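Local atomic coordinates of putative uncharacterized protein (Ustilago maydis, PDB entry 4GNX), a protein that binds single-stranded DNA as a subunit of replication protein A, using OB-fold domains, and probably protects it during DNA replication. Residues A79-A84 / N93-T98; R15-A20 / L75-R80. All coordinates share one frame; numbering follows the deposited sequence.

Contact 1 of 2, residues A79-A84 / N93-T98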
# COMPACT_ATOMS: atom_id res chain seq x y z
N ALA C 79 -12.89 -16.55 -30.03
CA ALA C 79 -11.84 -15.69 -29.49
C ALA C 79 -11.00 -16.49 -28.47
O ALA C 79 -11.46 -17.50 -27.94
CB ALA C 79 -12.46 -14.48 -28.83
N ARG C 80 -9.78 -16.04 -28.19
CA ARG C 80 -8.90 -16.76 -27.26
C ARG C 80 -9.23 -16.44 -25.81
O ARG C 80 -9.55 -15.30 -25.47
CB ARG C 80 -7.41 -16.48 -27.54
CG ARG C 80 -7.05 -16.50 -29.03
CD ARG C 80 -5.69 -17.10 -29.41
NE ARG C 80 -5.52 -17.03 -30.87
CZ ARG C 80 -4.45 -17.42 -31.57
NH1 ARG C 80 -3.39 -17.94 -30.96
NH2 ARG C 80 -4.45 -17.28 -32.89
N VAL C 81 -9.18 -17.46 -24.97
CA VAL C 81 -9.26 -17.29 -23.54
C VAL C 81 -7.84 -17.31 -23.01
O VAL C 81 -7.11 -18.30 -23.20
CB VAL C 81 -10.02 -18.41 -22.84
CG1 VAL C 81 -10.09 -18.12 -21.35
CG2 VAL C 81 -11.40 -18.58 -23.43
N ASN C 82 -7.48 -16.23 -22.34
CA ASN C 82 -6.14 -16.00 -21.84
C ASN C 82 -6.11 -15.84 -20.36
O ASN C 82 -7.14 -15.59 -19.75
CB ASN C 82 -5.62 -14.71 -22.43
CG ASN C 82 -4.93 -14.93 -23.74
OD1 ASN C 82 -4.27 -15.96 -23.94
ND2 ASN C 82 -5.07 -13.97 -24.64
N ILE C 83 -4.92 -15.98 -19.78
CA ILE C 83 -4.68 -15.66 -18.39
C ILE C 83 -4.88 -14.17 -18.17
O ILE C 83 -4.35 -13.37 -18.91
CB ILE C 83 -3.23 -15.98 -18.02
CG1 ILE C 83 -2.83 -17.38 -18.51
CG2 ILE C 83 -3.00 -15.80 -16.52
CD1 ILE C 83 -3.64 -18.53 -17.93
N ALA C 84 -5.67 -13.81 -17.16
CA ALA C 84 -5.96 -12.41 -16.91
C ALA C 84 -4.70 -11.67 -16.48
O ALA C 84 -3.89 -12.23 -15.74
CB ALA C 84 -7.03 -12.29 -15.84
N ASN C 93 -11.60 -12.23 -12.21
CA ASN C 93 -11.51 -13.40 -13.07
C ASN C 93 -10.10 -13.85 -13.35
O ASN C 93 -9.23 -13.07 -13.71
CB ASN C 93 -12.25 -13.16 -14.38
CG ASN C 93 -12.68 -14.44 -15.07
OD1 ASN C 93 -12.05 -15.51 -14.93
ND2 ASN C 93 -13.76 -14.34 -15.85
N GLU C 94 -9.89 -15.14 -13.17
CA GLU C 94 -8.69 -15.86 -13.57
C GLU C 94 -8.39 -15.74 -15.08
O GLU C 94 -7.22 -15.68 -15.49
CB GLU C 94 -8.92 -17.32 -13.21
CG GLU C 94 -7.74 -18.25 -13.35
CD GLU C 94 -8.16 -19.72 -13.36
OE1 GLU C 94 -7.30 -20.58 -13.06
OE2 GLU C 94 -9.35 -20.00 -13.67
N TYR C 95 -9.42 -15.72 -15.91
CA TYR C 95 -9.21 -15.57 -17.35
C TYR C 95 -9.64 -14.21 -17.93
O TYR C 95 -10.34 -13.44 -17.26
CB TYR C 95 -9.90 -16.72 -18.10
CG TYR C 95 -9.46 -18.10 -17.66
CD1 TYR C 95 -8.11 -18.45 -17.65
CD2 TYR C 95 -10.39 -19.07 -17.27
CE1 TYR C 95 -7.70 -19.70 -17.25
CE2 TYR C 95 -9.99 -20.33 -16.87
CZ TYR C 95 -8.64 -20.64 -16.86
OH TYR C 95 -8.23 -21.89 -16.46
N GLU C 96 -9.17 -13.92 -19.14
CA GLU C 96 -9.75 -12.89 -20.00
C GLU C 96 -9.79 -13.31 -21.48
O GLU C 96 -9.24 -14.36 -21.85
CB GLU C 96 -9.14 -11.49 -19.79
CG GLU C 96 -7.62 -11.39 -19.77
CD GLU C 96 -7.10 -10.15 -19.03
OE1 GLU C 96 -6.02 -9.65 -19.41
OE2 GLU C 96 -7.75 -9.67 -18.04
N ILE C 97 -10.46 -12.51 -22.31
CA ILE C 97 -10.61 -12.82 -23.72
C ILE C 97 -9.81 -11.89 -24.61
O ILE C 97 -9.78 -10.68 -24.39
CB ILE C 97 -12.07 -12.70 -24.14
CG1 ILE C 97 -12.91 -13.79 -23.49
CG2 ILE C 97 -12.19 -12.70 -25.66
CD1 ILE C 97 -14.39 -13.50 -23.53
N THR C 98 -9.15 -12.45 -25.62
CA THR C 98 -8.49 -11.62 -26.63
C THR C 98 -9.14 -11.87 -27.99
O THR C 98 -9.27 -13.01 -28.44
CB THR C 98 -6.98 -11.88 -26.74
OG1 THR C 98 -6.43 -12.16 -25.45
CG2 THR C 98 -6.27 -10.67 -27.31
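The hairpin formed by strands 80-83 and 95-98, in the first OB-fold domain of the chain, is a clear case of a ladder that is close-packed on both faces along its paired middle and loosens toward its loop end. Its rungs are antiparallel backbone bonds. Arg80 and Thr98 form a reciprocal hydrogen-bonded pair, and so do Asn82 and Glu96, where Asn82 N meets Glu96 O at 2.6 Å nearly along the C=O axis. Ala84 N then donates to Glu94 O from above the carbonyl plane, carrying the pairing into the connecting loop.

On the apolar face, Val81 and Ile97 are paired without hydrogen bonds between them. Ile97 is buried against Ala54 of strand 51-57, its CG2 lying 3.6 Å from Ala79 CB. Val81 CG1, anti to the backbone N (chi1 -178°), crosses obliquely to Tyr95 and reaches its CB at 3.5 Å; Trp16 also touches Val81.

The polar face, round Asn82, Glu96 and Thr98, is packed as closely. Asn82 ND2 donates to Thr98 OG1, which lies close to the plane of the amide. Glu96, buried, starts from the crowded rotamer (chi1 48°) and extends beside Ala84, CD 3.3 Å from Ala84 CA, its OE1 accepting from Lys85 N.

The solvent side is looser. Arg80 leads its guanidinium out of the hairpin to a salt bridge with Glu100, and NH1 makes a long, weak ion pair with a phosphate of the bound DNA. At the loop end, where Ile83 and Glu94 are exposed, Ile83 CD1 approaches the ring edge at Tyr95 CE1 only to 4.3 Å. Asn93 begins an Asx turn there: its OD1 accepts from Tyr95 N at 2.8 Å, with the donor well above the carbonyl plane.

Contact 2 of 2, residues R15-A20 / L75-R80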
# COMPACT_ATOMS: atom_id res chain seq x y z
N ARG C 15 -14.78 -24.38 -29.00
CA ARG C 15 -16.08 -24.15 -29.60
C ARG C 15 -16.99 -23.48 -28.57
O ARG C 15 -17.58 -24.17 -27.74
CB ARG C 15 -16.68 -25.48 -30.08
CG ARG C 15 -17.91 -25.32 -30.97
CD ARG C 15 -18.62 -26.64 -31.24
NE ARG C 15 -18.09 -27.33 -32.41
CZ ARG C 15 -18.40 -27.05 -33.68
NH1 ARG C 15 -19.24 -26.05 -33.96
NH2 ARG C 15 -17.88 -27.75 -34.67
N TRP C 16 -17.10 -22.15 -28.61
CA TRP C 16 -18.02 -21.44 -27.70
C TRP C 16 -18.54 -20.14 -28.23
O TRP C 16 -17.90 -19.49 -29.07
CB TRP C 16 -17.40 -21.23 -26.32
CG TRP C 16 -16.16 -20.37 -26.33
CD1 TRP C 16 -14.83 -20.80 -26.34
CD2 TRP C 16 -16.09 -18.90 -26.36
NE1 TRP C 16 -13.97 -19.72 -26.36
CE2 TRP C 16 -14.65 -18.56 -26.37
CE3 TRP C 16 -17.02 -17.88 -26.35
CZ2 TRP C 16 -14.22 -17.25 -26.40
CZ3 TRP C 16 -16.57 -16.56 -26.37
CH2 TRP C 16 -15.20 -16.26 -26.40
N THR C 17 -19.72 -19.76 -27.74
CA THR C 17 -20.33 -18.45 -27.96
C THR C 17 -20.90 -17.89 -26.65
O THR C 17 -21.54 -18.62 -25.88
CB THR C 17 -21.47 -18.54 -28.99
OG1 THR C 17 -20.93 -18.75 -30.29
CG2 THR C 17 -22.30 -17.27 -29.00
N ILE C 18 -20.69 -16.61 -26.39
CA ILE C 18 -21.29 -16.01 -25.20
C ILE C 18 -22.30 -14.93 -25.56
O ILE C 18 -22.16 -14.26 -26.59
CB ILE C 18 -20.24 -15.46 -24.20
CG1 ILE C 18 -19.38 -14.37 -24.84
CG2 ILE C 18 -19.41 -16.59 -23.60
CD1 ILE C 18 -18.39 -13.76 -23.86
N LYS C 19 -23.30 -14.76 -24.71
CA LYS C 19 -24.25 -13.66 -24.83
C LYS C 19 -24.02 -12.73 -23.64
O LYS C 19 -24.31 -13.08 -22.50
CB LYS C 19 -25.67 -14.21 -24.81
CG LYS C 19 -26.59 -13.63 -25.88
CD LYS C 19 -27.62 -12.66 -25.31
CE LYS C 19 -28.92 -13.33 -24.89
NZ LYS C 19 -30.09 -13.00 -25.76
N ALA C 20 -23.48 -11.54 -23.90
CA ALA C 20 -23.07 -10.64 -22.82
C ALA C 20 -23.33 -9.16 -23.12
O ALA C 20 -23.30 -8.75 -24.30
CB ALA C 20 -21.61 -10.85 -22.50
N LEU C 75 -23.56 -11.21 -29.14
CA LEU C 75 -23.13 -12.58 -29.33
C LEU C 75 -21.68 -12.50 -29.75
O LEU C 75 -21.38 -11.97 -30.83
CB LEU C 75 -23.90 -13.25 -30.47
CG LEU C 75 -25.24 -13.92 -30.18
CD1 LEU C 75 -26.18 -13.73 -31.36
CD2 LEU C 75 -25.03 -15.40 -29.88
N ILE C 76 -20.80 -13.01 -28.90
CA ILE C 76 -19.38 -13.03 -29.18
C ILE C 76 -18.92 -14.48 -29.26
O ILE C 76 -19.37 -15.34 -28.50
CB ILE C 76 -18.59 -12.26 -28.10
CG1 ILE C 76 -19.12 -10.83 -27.99
CG2 ILE C 76 -17.10 -12.26 -28.42
CD1 ILE C 76 -18.87 -10.21 -26.63
N SER C 77 -18.01 -14.73 -30.20
CA SER C 77 -17.67 -16.09 -30.58
C SER C 77 -16.30 -16.20 -31.22
O SER C 77 -15.89 -15.33 -31.99
CB SER C 77 -18.72 -16.61 -31.58
OG SER C 77 -18.75 -18.02 -31.60
N LYS C 78 -15.60 -17.29 -30.90
CA LYS C 78 -14.35 -17.68 -31.56
C LYS C 78 -13.22 -16.68 -31.32
O LYS C 78 -12.68 -16.07 -32.25
CB LYS C 78 -14.57 -17.95 -33.06
CG LYS C 78 -14.03 -19.29 -33.50
CD LYS C 78 -15.00 -20.00 -34.44
CE LYS C 78 -14.52 -21.40 -34.83
NZ LYS C 78 -14.35 -22.29 -33.64
N ALA C 79 -12.89 -16.55 -30.03
CA ALA C 79 -11.84 -15.69 -29.49
C ALA C 79 -11.00 -16.49 -28.47
O ALA C 79 -11.46 -17.50 -27.94
CB ALA C 79 -12.46 -14.48 -28.83
N ARG C 80 -9.78 -16.04 -28.19
CA ARG C 80 -8.90 -16.76 -27.26
C ARG C 80 -9.23 -16.44 -25.81
O ARG C 80 -9.55 -15.30 -25.47
CB ARG C 80 -7.41 -16.48 -27.54
CG ARG C 80 -7.05 -16.50 -29.03
CD ARG C 80 -5.69 -17.10 -29.41
NE ARG C 80 -5.52 -17.03 -30.87
CZ ARG C 80 -4.45 -17.42 -31.57
NH1 ARG C 80 -3.39 -17.94 -30.96
NH2 ARG C 80 -4.45 -17.28 -32.89
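Strands 17-20 and 75-77 are antiparallel neighbours in the OB-fold barrel, and the orientation of their side chains separates an apolar inner face from a mixed outer one. Ile18 and Ile76, a hydrogen-bonded pair, are both buried and lie side by side pointing the same way, with Ile18 CG1 4.0 Å from Ile76 CB. Ile18 N donates to Ile76 O nearly along the C=O axis, and Ile18 O accepts from Ile76 N in the carbonyl plane. Leu45 and Ile105 pack on Ile76 as well.

Across the outer face, Thr17 CG2, anti to the backbone N, crosses Leu75 obliquely and meets its CD2 at 3.4 Å.

Just before the strand, Trp16 takes the crowded rotamer, CG between the backbone N and the carbonyl carbon (chi1 62°). This brings the six-membered ring obliquely up to the backbone of 75-80: CZ3 lies 3.7 Å from Ile76 O, CZ2 is 3.2 Å from Ala79 O, and CH2 touches Ala79 CB. Thr17 and Ser77, a pair whose backbones share no hydrogen bond, are joined through their hydroxyls: Trp16 O lies 3.0 Å from Ser77 OG, and a hydrogen bond of 2.6 Å, in which either could be the donor, links Thr17 OG1 to the same Ser77 OG.

In the fold
From the N terminus, the chain enters the barrel through 15-20, runs through strands 39-46 and 51-57 and helix 59-64, and returns at 75-80, where contact 2 closes a loop of 54 residues. It turns at once into strand 80-83, and contact 1 closes an eight-residue hairpin loop. The two loops follow one another, neither enclosing the other, though Ala79 and Arg80 serve both contacts. Because strand 73-77 pairs with 17-30 while 80-83 pairs with 95-99, at the other end of the strand order, this junction bridges two parts of one curled sheet. Between the contacts, Ile97 CD1 packs against Ile18 CD1, 4.0 Å away.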